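Local coordinates for protein processed glycerol phosphate lipoteichoic acid synthase 2 (Bacillus subtilis, PDB 2W8D) that is a processed lipoteichoic acid synthase of the sulfatase family, within the alkaline phosphatase clan, whose C-terminal domain carries a magnesium ion, at residues A[39-48]-A[60-71]; A[72-80]-A[305-313]. All coordinates share one frame; numbering follows the deposited sequence.

Contact 1 (39-48 with 60-71) and contact 2 (72-80 with 305-313) follow one another along the chain and share strand 70-76, which ends the first and begins the second; their centres lie about 14 Å apart. Both are largely buried, but contact 1 sits farther from the middle of the chain and runs out to an exposed histidine-aspartate pair. Its chemistry is mostly aliphatic, a loop laid on helix 58-65. Contact 2 joins two neighbouring strands of the mixed sheet and depends on backbone hydrogen bonds extended by side chains. Magnesium is bound by Glu40 in contact 1, while the Thr79 side chain of contact 2 lies about 8 Å from it.

Contact 1: A[39-48]-A[60-71]; sequences LESLQSFIID and LNKLAHDNETFY. With MG (magnesium ion), chain C.
Leu60, on helix 58-65, reaches toward Leu42 tip to tip, its CD1 lying 3.7 Å from Leu42 CD2, while its CB takes the CD1 end of Ile47, whose side chain crosses it at about a right angle. The next residue of the helix, Asn61, accepts Asp48 N through OD1 at 3.1 Å, the donor standing well above the carbonyl plane. The amide nitrogen of Asn61 is held by Glu55 and by a water that also donates to Ile46 O. Ala64 adds a methyl, its CB 4.1 Å from Ile47 CG2. His65 closes the exposed end: NE2 donates to Asp48 OD2 at 2.7 Å, on the syn side of a carboxylate turned only 19° from the ring plane. Beyond the helix, Tyr71 OH lies 3.6 Å from Ile47 CG1. The loop after strand 33-39 of this sulfatase-family domain thus packs on helix 58-65 just after supplying Glu40, which binds magnesium through both carboxylate oxygens in a site shared with Asp258, His259 and the phosphorylated Thr84. Leu231 and Ile235 of helix 219-244 pack against Leu39, and Met255 of strand 251-257 touches both Leu39 and Leu60.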
loop_
_atom_site.group_PDB
_atom_site.type_symbol
_atom_site.label_atom_id
_atom_site.label_comp_id
_atom_site.label_asym_id
_atom_site.label_seq_id
_atom_site.Cartn_x
_atom_site.Cartn_y
_atom_site.Cartn_z
ATOM N N LEU A 39 3.691 3.454 -4.940
ATOM C CA LEU A 39 3.617 4.726 -5.688
ATOM C C LEU A 39 3.688 5.887 -4.728
ATOM O O LEU A 39 2.668 6.274 -4.128
ATOM C CB LEU A 39 2.293 4.790 -6.426
ATOM C CG LEU A 39 2.025 3.631 -7.385
ATOM C CD1 LEU A 39 0.631 3.688 -7.957
ATOM C CD2 LEU A 39 3.047 3.616 -8.518
ATOM N N GLU A 40 4.881 6.439 -4.560
ATOM C CA GLU A 40 5.170 7.435 -3.537
ATOM C C GLU A 40 4.217 8.641 -3.553
ATOM O O GLU A 40 4.080 9.328 -4.600
ATOM C CB GLU A 40 6.613 7.941 -3.734
ATOM C CG GLU A 40 7.156 8.866 -2.655
ATOM C CD GLU A 40 6.887 8.391 -1.232
ATOM O OE1 GLU A 40 7.390 7.303 -0.827
ATOM O OE2 GLU A 40 6.149 9.115 -0.514
ATOM N N SER A 41 3.595 8.901 -2.392
ATOM C CA SER A 41 2.833 10.135 -2.133
ATOM C C SER A 41 1.703 10.387 -3.134
ATOM O O SER A 41 1.256 11.521 -3.282
ATOM C CB SER A 41 3.768 11.344 -2.140
ATOM O OG SER A 41 4.681 11.332 -1.056
ATOM N N LEU A 42 1.262 9.332 -3.824
ATOM C CA LEU A 42 0.236 9.449 -4.867
ATOM C C LEU A 42 -1.200 9.272 -4.333
ATOM O O LEU A 42 -1.554 8.221 -3.789
ATOM C CB LEU A 42 0.520 8.449 -5.980
ATOM C CG LEU A 42 -0.329 8.739 -7.224
ATOM C CD1 LEU A 42 0.103 10.051 -7.893
ATOM C CD2 LEU A 42 -0.299 7.569 -8.210
ATOM N N GLN A 43 -2.017 10.303 -4.481
ATOM C CA GLN A 43 -3.417 10.292 -3.957
ATOM C C GLN A 43 -4.385 10.049 -5.114
ATOM O O GLN A 43 -4.101 10.406 -6.248
ATOM C CB GLN A 43 -3.750 11.624 -3.249
ATOM C CG GLN A 43 -2.909 11.863 -1.979
ATOM C CD GLN A 43 -3.018 13.267 -1.392
ATOM O OE1 GLN A 43 -4.108 13.714 -0.971
ATOM N NE2 GLN A 43 -1.887 13.960 -1.325
ATOM N N SER A 44 -5.544 9.488 -4.800
ATOM C CA SER A 44 -6.540 9.135 -5.791
ATOM C C SER A 44 -7.105 10.334 -6.554
ATOM O O SER A 44 -7.552 10.157 -7.670
ATOM C CB SER A 44 -7.696 8.354 -5.138
ATOM O OG SER A 44 -7.297 7.037 -4.729
ATOM N N PHE A 45 -7.106 11.537 -5.977
ATOM C CA PHE A 45 -7.635 12.689 -6.727
ATOM C C PHE A 45 -6.911 12.944 -8.052
ATOM O O PHE A 45 -7.498 13.511 -8.968
ATOM C CB PHE A 45 -7.717 13.980 -5.892
ATOM C CG PHE A 45 -6.410 14.703 -5.751
ATOM C CD1 PHE A 45 -6.025 15.648 -6.676
ATOM C CD2 PHE A 45 -5.569 14.444 -4.682
ATOM C CE1 PHE A 45 -4.786 16.309 -6.540
ATOM C CE2 PHE A 45 -4.374 15.109 -4.531
ATOM C CZ PHE A 45 -3.966 16.024 -5.475
ATOM N N ILE A 46 -5.646 12.548 -8.121
ATOM C CA ILE A 46 -4.830 12.629 -9.320
ATOM C C ILE A 46 -5.346 11.800 -10.503
ATOM O O ILE A 46 -5.124 12.170 -11.661
ATOM C CB ILE A 46 -3.370 12.216 -9.018
ATOM C CG1 ILE A 46 -2.659 13.419 -8.408
ATOM C CG2 ILE A 46 -2.637 11.945 -10.235
ATOM C CD1 ILE A 46 -2.835 14.721 -9.262
ATOM N N ILE A 47 -6.012 10.687 -10.202
ATOM C CA ILE A 47 -6.565 9.811 -11.226
ATOM C C ILE A 47 -7.657 10.563 -11.980
ATOM O O ILE A 47 -8.602 11.093 -11.378
ATOM C CB ILE A 47 -7.079 8.488 -10.618
ATOM C CG1 ILE A 47 -5.946 7.706 -9.951
ATOM C CG2 ILE A 47 -7.705 7.609 -11.679
ATOM C CD1 ILE A 47 -4.688 7.491 -10.815
ATOM N N ASP A 48 -7.465 10.683 -13.280
ATOM C CA ASP A 48 -8.366 11.396 -14.196
ATOM C C ASP A 48 -8.278 12.879 -14.133
ATOM O O ASP A 48 -9.018 13.550 -14.834
ATOM C CB ASP A 48 -9.824 10.925 -14.089
ATOM C CG ASP A 48 -10.008 9.532 -14.675
ATOM O OD1 ASP A 48 -9.182 9.134 -15.522
ATOM O OD2 ASP A 48 -10.942 8.816 -14.283
ATOM N N LEU A 60 -1.890 5.390 -15.713
ATOM C CA LEU A 60 -2.655 4.912 -14.564
ATOM C C LEU A 60 -4.129 5.047 -14.884
ATOM O O LEU A 60 -4.907 4.140 -14.582
ATOM C CB LEU A 60 -2.250 5.649 -13.279
ATOM C CG LEU A 60 -0.797 5.320 -12.829
ATOM C CD1 LEU A 60 -0.350 6.075 -11.541
ATOM C CD2 LEU A 60 -0.494 3.823 -12.663
ATOM N N ASN A 61 -4.505 6.154 -15.525
ATOM C CA ASN A 61 -5.871 6.334 -16.054
ATOM C C ASN A 61 -6.335 5.212 -16.970
ATOM O O ASN A 61 -7.462 4.738 -16.840
ATOM C CB ASN A 61 -6.030 7.684 -16.787
ATOM C CG ASN A 61 -5.734 8.851 -15.893
ATOM O OD1 ASN A 61 -5.597 8.700 -14.668
ATOM N ND2 ASN A 61 -5.599 10.021 -16.491
ATOM N N LYS A 62 -5.479 4.778 -17.885
ATOM C CA LYS A 62 -5.873 3.695 -18.795
ATOM C C LYS A 62 -6.163 2.420 -17.981
ATOM O O LYS A 62 -7.169 1.760 -18.184
ATOM C CB LYS A 62 -4.811 3.445 -19.873
ATOM C CG LYS A 62 -5.348 2.669 -21.058
ATOM C CD LYS A 62 -4.258 2.266 -22.057
ATOM C CE LYS A 62 -3.312 1.213 -21.495
ATOM N NZ LYS A 62 -2.580 0.517 -22.600
ATOM N N LEU A 63 -5.312 2.115 -17.027
ATOM C CA LEU A 63 -5.544 0.963 -16.147
ATOM C C LEU A 63 -6.848 1.092 -15.372
ATOM O O LEU A 63 -7.571 0.112 -15.190
ATOM C CB LEU A 63 -4.395 0.823 -15.144
ATOM C CG LEU A 63 -3.002 0.656 -15.738
ATOM C CD1 LEU A 63 -2.006 0.502 -14.634
ATOM C CD2 LEU A 63 -2.961 -0.569 -16.679
ATOM N N ALA A 64 -7.100 2.303 -14.879
ATOM C CA ALA A 64 -8.316 2.624 -14.185
ATOM C C ALA A 64 -9.528 2.411 -15.067
ATOM O O ALA A 64 -10.589 2.067 -14.557
ATOM C CB ALA A 64 -8.272 4.071 -13.644
ATOM N N HIS A 65 -9.371 2.575 -16.387
ATOM C CA HIS A 65 -10.515 2.486 -17.279
ATOM C C HIS A 65 -10.598 1.242 -18.144
ATOM O O HIS A 65 -11.578 1.069 -18.872
ATOM C CB HIS A 65 -10.660 3.768 -18.112
ATOM C CG HIS A 65 -11.063 4.940 -17.282
ATOM N ND1 HIS A 65 -12.325 5.061 -16.740
ATOM C CD2 HIS A 65 -10.356 6.005 -16.834
ATOM C CE1 HIS A 65 -12.390 6.170 -16.028
ATOM N NE2 HIS A 65 -11.209 6.763 -16.073
ATOM N N ASP A 66 -9.596 0.360 -18.024
ATOM C CA ASP A 66 -9.524 -0.816 -18.904
ATOM C C ASP A 66 -10.513 -1.908 -18.515
ATOM O O ASP A 66 -11.192 -1.821 -17.512
ATOM C CB ASP A 66 -8.081 -1.366 -19.050
ATOM C CG ASP A 66 -7.551 -2.025 -17.782
ATOM O OD1 ASP A 66 -8.351 -2.442 -16.922
ATOM O OD2 ASP A 66 -6.316 -2.141 -17.644
ATOM N N ASN A 67 -10.572 -2.951 -19.324
ATOM C CA ASN A 67 -11.482 -4.054 -19.101
ATOM C C ASN A 67 -10.887 -5.208 -18.282
ATOM O O ASN A 67 -11.532 -6.239 -18.117
ATOM C CB ASN A 67 -12.001 -4.549 -20.448
ATOM C CG ASN A 67 -10.869 -4.852 -21.463
ATOM O OD1 ASN A 67 -9.691 -4.996 -21.111
ATOM N ND2 ASN A 67 -11.249 -4.964 -22.736
ATOM N N GLU A 68 -9.679 -5.035 -17.748
ATOM C CA GLU A 68 -8.944 -6.160 -17.135
ATOM C C GLU A 68 -8.323 -5.899 -15.771
ATOM O O GLU A 68 -8.111 -6.830 -14.999
ATOM C CB GLU A 68 -7.874 -6.729 -18.095
ATOM C CG GLU A 68 -6.808 -5.747 -18.600
ATOM C CD GLU A 68 -5.875 -6.382 -19.654
ATOM O OE1 GLU A 68 -5.124 -7.333 -19.307
ATOM O OE2 GLU A 68 -5.883 -5.934 -20.831
ATOM N N THR A 69 -8.027 -4.640 -15.467
ATOM C CA THR A 69 -7.341 -4.310 -14.223
ATOM C C THR A 69 -8.356 -3.956 -13.137
ATOM O O THR A 69 -9.299 -3.211 -13.388
ATOM C CB THR A 69 -6.365 -3.157 -14.451
ATOM O OG1 THR A 69 -5.545 -3.458 -15.583
ATOM C CG2 THR A 69 -5.483 -2.925 -13.234
ATOM N N PHE A 70 -8.179 -4.540 -11.950
ATOM C CA PHE A 70 -8.969 -4.176 -10.782
ATOM C C PHE A 70 -8.481 -2.822 -10.369
ATOM O O PHE A 70 -7.279 -2.638 -10.148
ATOM C CB PHE A 70 -8.719 -5.062 -9.569
ATOM C CG PHE A 70 -9.210 -6.485 -9.688
ATOM C CD1 PHE A 70 -10.506 -6.818 -9.347
ATOM C CD2 PHE A 70 -8.333 -7.507 -10.016
ATOM C CE1 PHE A 70 -10.931 -8.121 -9.398
ATOM C CE2 PHE A 70 -8.748 -8.816 -10.060
ATOM C CZ PHE A 70 -10.045 -9.126 -9.754
ATOM N N TYR A 71 -9.401 -1.875 -10.260
ATOM C CA TYR A 71 -9.082 -0.579 -9.693
ATOM C C TYR A 71 -10.079 -0.301 -8.561
ATOM O O TYR A 71 -11.271 -0.556 -8.721
ATOM C CB TYR A 71 -9.149 0.516 -10.766
ATOM C CG TYR A 71 -8.986 1.912 -10.186
ATOM C CD1 TYR A 71 -7.805 2.265 -9.528
ATOM C CD2 TYR A 71 -10.011 2.858 -10.269
ATOM C CE1 TYR A 71 -7.640 3.521 -8.987
ATOM C CE2 TYR A 71 -9.868 4.143 -9.703
ATOM C CZ TYR A 71 -8.676 4.451 -9.065
ATOM O OH TYR A 71 -8.477 5.686 -8.490
HETATM MG MG MG C . 6.203 7.720 1.024
HETATM O O HOH W 1 -4.679 12.062 -14.561
#

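Contact 2: A[72-80]-A[305-313]; sequences FDNFFHQTG and HKYAGDVDV
Two parallel strands of the mixed sheet, 70-76 and 308-309, pair here, Phe75 beside Ala308 and Phe76 beside Gly309. The backbone ladder runs from Ala308 N to Asn74 O, from Phe76 N to Ala308 O at 2.9 Å, and from Asp310 N to Phe76 O. Ahead of the Phe75-Ala308 pair, His305 ND1 donates to Asp73 OD1 at 2.9 Å; OD1 sits at the ring edge, near its plane, although the carboxylate is turned 69° from the ring. Asn74 ND2 gives a nearly straight bond (170°) to His305 O, and Arg289 holds its OD1. The same side chain lies over one face of Tyr307, CB 3.9 Å from the ring centroid in a CH-pi contact, with amide and ring stacked. Phe76 meets Tyr307 with near-parallel but slid rings, CE2 3.7 Å from Tyr307 CD2, and Ile352 touches both. On the face of Phe75 and Ala308, a chi1 of 172° swings the Phe75 ring toward 308-313, where CE1 meets Val313 CG2 at 3.7 Å. Past the strands the side chains take over the bonding. Asp310 OD2 receives Gln78 N at 2.8 Å from above the carboxylate plane. Gln78 extends in return beside Gly309, NE2 donating to Pro345 O, and its OE1 accepts Val311 N at 2.9 Å.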
loop_
_atom_site.group_PDB
_atom_site.type_symbol
_atom_site.label_atom_id
_atom_site.label_comp_id
_atom_site.label_asym_id
_atom_site.label_seq_id
_atom_site.Cartn_x
_atom_site.Cartn_y
_atom_site.Cartn_z
ATOM N N PHE A 72 -9.565 0.183 -7.428
ATOM C CA PHE A 72 -10.343 0.464 -6.231
ATOM C C PHE A 72 -10.263 1.966 -5.942
ATOM O O PHE A 72 -9.188 2.475 -5.586
ATOM C CB PHE A 72 -9.795 -0.328 -5.023
ATOM C CG PHE A 72 -9.626 -1.820 -5.281
ATOM C CD1 PHE A 72 -10.582 -2.733 -4.845
ATOM C CD2 PHE A 72 -8.513 -2.303 -5.948
ATOM C CE1 PHE A 72 -10.428 -4.098 -5.080
ATOM C CE2 PHE A 72 -8.357 -3.670 -6.183
ATOM C CZ PHE A 72 -9.319 -4.563 -5.746
ATOM N N ASP A 73 -11.403 2.660 -6.085
ATOM C CA ASP A 73 -11.486 4.116 -5.950
ATOM C C ASP A 73 -11.942 4.618 -4.551
ATOM O O ASP A 73 -12.011 5.838 -4.285
ATOM C CB ASP A 73 -12.367 4.688 -7.075
ATOM C CG ASP A 73 -13.808 4.218 -6.984
ATOM O OD1 ASP A 73 -14.086 3.072 -6.594
ATOM O OD2 ASP A 73 -14.696 4.995 -7.310
ATOM N N ASN A 74 -12.259 3.678 -3.673
ATOM C CA ASN A 74 -12.508 3.985 -2.277
ATOM C C ASN A 74 -11.557 3.216 -1.332
ATOM O O ASN A 74 -11.971 2.597 -0.362
ATOM C CB ASN A 74 -13.959 3.718 -1.946
ATOM C CG ASN A 74 -14.888 4.640 -2.660
ATOM O OD1 ASN A 74 -14.671 5.856 -2.710
ATOM N ND2 ASN A 74 -15.949 4.085 -3.199
ATOM N N PHE A 75 -10.272 3.282 -1.640
ATOM C CA PHE A 75 -9.248 2.590 -0.885
ATOM C C PHE A 75 -8.417 3.651 -0.155
ATOM O O PHE A 75 -8.039 4.640 -0.740
ATOM C CB PHE A 75 -8.396 1.736 -1.840
ATOM C CG PHE A 75 -7.191 1.136 -1.203
ATOM C CD1 PHE A 75 -7.281 -0.049 -0.478
ATOM C CD2 PHE A 75 -5.962 1.747 -1.328
ATOM C CE1 PHE A 75 -6.161 -0.611 0.120
ATOM C CE2 PHE A 75 -4.821 1.203 -0.727
ATOM C CZ PHE A 75 -4.915 0.040 -0.010
ATOM N N PHE A 76 -8.181 3.457 1.128
ATOM C CA PHE A 76 -7.591 4.465 1.967
ATOM C C PHE A 76 -6.246 4.008 2.549
ATOM O O PHE A 76 -6.113 2.868 3.015
ATOM C CB PHE A 76 -8.576 4.817 3.110
ATOM C CG PHE A 76 -9.859 5.469 2.624
ATOM C CD1 PHE A 76 -10.029 6.859 2.705
ATOM C CD2 PHE A 76 -10.898 4.694 2.079
ATOM C CE1 PHE A 76 -11.210 7.474 2.233
ATOM C CE2 PHE A 76 -12.079 5.301 1.614
ATOM C CZ PHE A 76 -12.228 6.688 1.691
ATOM N N HIS A 77 -5.269 4.912 2.600
ATOM C CA HIS A 77 -4.059 4.604 3.392
ATOM C C HIS A 77 -4.399 4.620 4.902
ATOM O O HIS A 77 -5.277 5.347 5.340
ATOM C CB HIS A 77 -2.907 5.556 3.067
ATOM C CG HIS A 77 -3.029 6.890 3.732
ATOM N ND1 HIS A 77 -2.507 7.143 4.988
ATOM C CD2 HIS A 77 -3.625 8.039 3.328
ATOM C CE1 HIS A 77 -2.775 8.392 5.327
ATOM N NE2 HIS A 77 -3.467 8.952 4.345
ATOM N N GLN A 78 -3.708 3.810 5.692
ATOM C CA GLN A 78 -3.985 3.769 7.123
ATOM C C GLN A 78 -2.726 4.051 7.931
ATOM O O GLN A 78 -2.628 3.624 9.084
ATOM C CB GLN A 78 -4.599 2.410 7.503
ATOM C CG GLN A 78 -5.929 2.101 6.766
ATOM C CD GLN A 78 -6.401 0.703 7.012
ATOM O OE1 GLN A 78 -5.744 -0.266 6.597
ATOM N NE2 GLN A 78 -7.527 0.565 7.719
ATOM N N THR A 79 -1.789 4.783 7.332
ATOM C CA THR A 79 -0.489 5.042 7.908
ATOM C C THR A 79 -0.505 6.089 9.000
ATOM O O THR A 79 -1.448 6.905 9.104
ATOM C CB THR A 79 0.565 5.486 6.831
ATOM O OG1 THR A 79 0.192 6.748 6.288
ATOM C CG2 THR A 79 0.717 4.438 5.687
ATOM N N GLY A 80 0.540 6.036 9.830
ATOM C CA GLY A 80 0.804 7.050 10.855
ATOM C C GLY A 80 2.199 7.632 10.597
ATOM O O GLY A 80 2.602 7.895 9.423
ATOM N N HIS A 305 -15.922 -0.672 -5.994
ATOM C CA HIS A 305 -16.229 0.552 -5.216
ATOM C C HIS A 305 -16.343 0.330 -3.712
ATOM O O HIS A 305 -16.650 1.258 -2.952
ATOM C CB HIS A 305 -17.494 1.253 -5.743
ATOM C CG HIS A 305 -17.488 1.423 -7.221
ATOM N ND1 HIS A 305 -16.494 2.116 -7.879
ATOM C CD2 HIS A 305 -18.313 0.941 -8.180
ATOM C CE1 HIS A 305 -16.712 2.060 -9.183
ATOM N NE2 HIS A 305 -17.814 1.361 -9.390
ATOM N N LYS A 306 -16.125 -0.900 -3.294
ATOM C CA LYS A 306 -16.105 -1.211 -1.880
ATOM C C LYS A 306 -15.039 -0.385 -1.142
ATOM O O LYS A 306 -13.913 -0.269 -1.592
ATOM C CB LYS A 306 -15.805 -2.693 -1.683
ATOM C CG LYS A 306 -16.912 -3.615 -2.169
ATOM C CD LYS A 306 -16.608 -5.004 -1.687
ATOM C CE LYS A 306 -17.490 -6.060 -2.340
ATOM N NZ LYS A 306 -16.895 -7.390 -1.986
ATOM N N TYR A 307 -15.427 0.189 -0.013
ATOM C CA TYR A 307 -14.496 0.850 0.920
ATOM C C TYR A 307 -13.513 -0.197 1.436
ATOM O O TYR A 307 -13.912 -1.329 1.686
ATOM C CB TYR A 307 -15.298 1.542 2.033
ATOM C CG TYR A 307 -15.887 2.849 1.548
ATOM C CD1 TYR A 307 -16.799 2.895 0.491
ATOM C CD2 TYR A 307 -15.478 4.045 2.107
ATOM C CE1 TYR A 307 -17.312 4.139 0.018
ATOM C CE2 TYR A 307 -15.972 5.268 1.667
ATOM C CZ TYR A 307 -16.864 5.315 0.638
ATOM O OH TYR A 307 -17.280 6.555 0.273
ATOM N N ALA A 308 -12.232 0.177 1.526
ATOM C CA ALA A 308 -11.153 -0.726 1.906
ATOM C C ALA A 308 -9.943 0.061 2.380
ATOM O O ALA A 308 -9.770 1.190 1.976
ATOM C CB ALA A 308 -10.753 -1.624 0.698
ATOM N N GLY A 309 -9.075 -0.544 3.188
ATOM C CA GLY A 309 -7.827 0.106 3.611
ATOM C C GLY A 309 -6.587 -0.748 3.370
ATOM O O GLY A 309 -6.698 -1.891 2.952
ATOM N N ASP A 310 -5.404 -0.185 3.605
ATOM C CA ASP A 310 -4.140 -0.908 3.467
ATOM C C ASP A 310 -4.124 -2.344 3.996
ATOM O O ASP A 310 -3.527 -3.178 3.344
ATOM C CB ASP A 310 -3.011 -0.172 4.203
ATOM C CG ASP A 310 -2.548 1.039 3.483
ATOM O OD1 ASP A 310 -2.612 1.064 2.211
ATOM O OD2 ASP A 310 -2.150 1.984 4.202
ATOM N N VAL A 311 -4.725 -2.618 5.175
ATOM C CA VAL A 311 -4.628 -3.944 5.827
ATOM C C VAL A 311 -5.422 -5.017 5.052
ATOM O O VAL A 311 -5.264 -6.231 5.285
ATOM C CB VAL A 311 -5.076 -3.923 7.330
ATOM C CG1 VAL A 311 -4.084 -3.109 8.233
ATOM C CG2 VAL A 311 -6.488 -3.417 7.471
ATOM N N ASP A 312 -6.271 -4.565 4.128
ATOM C CA ASP A 312 -7.049 -5.478 3.307
ATOM C C ASP A 312 -6.281 -6.048 2.108
ATOM O O ASP A 312 -6.714 -7.035 1.538
ATOM C CB ASP A 312 -8.332 -4.806 2.800
ATOM C CG ASP A 312 -9.195 -4.235 3.917
ATOM O OD1 ASP A 312 -9.148 -4.735 5.055
ATOM O OD2 ASP A 312 -9.977 -3.316 3.632
ATOM N N VAL A 313 -5.161 -5.442 1.719
ATOM C CA VAL A 313 -4.447 -5.894 0.513
ATOM C C VAL A 313 -3.902 -7.327 0.599
ATOM O O VAL A 313 -4.105 -8.131 -0.322
ATOM C CB VAL A 313 -3.334 -4.906 0.062
ATOM C CG1 VAL A 313 -2.716 -5.322 -1.297
ATOM C CG2 VAL A 313 -3.888 -3.530 -0.080
HETATM O O HOH W 2 -12.687 0.719 -3.654
#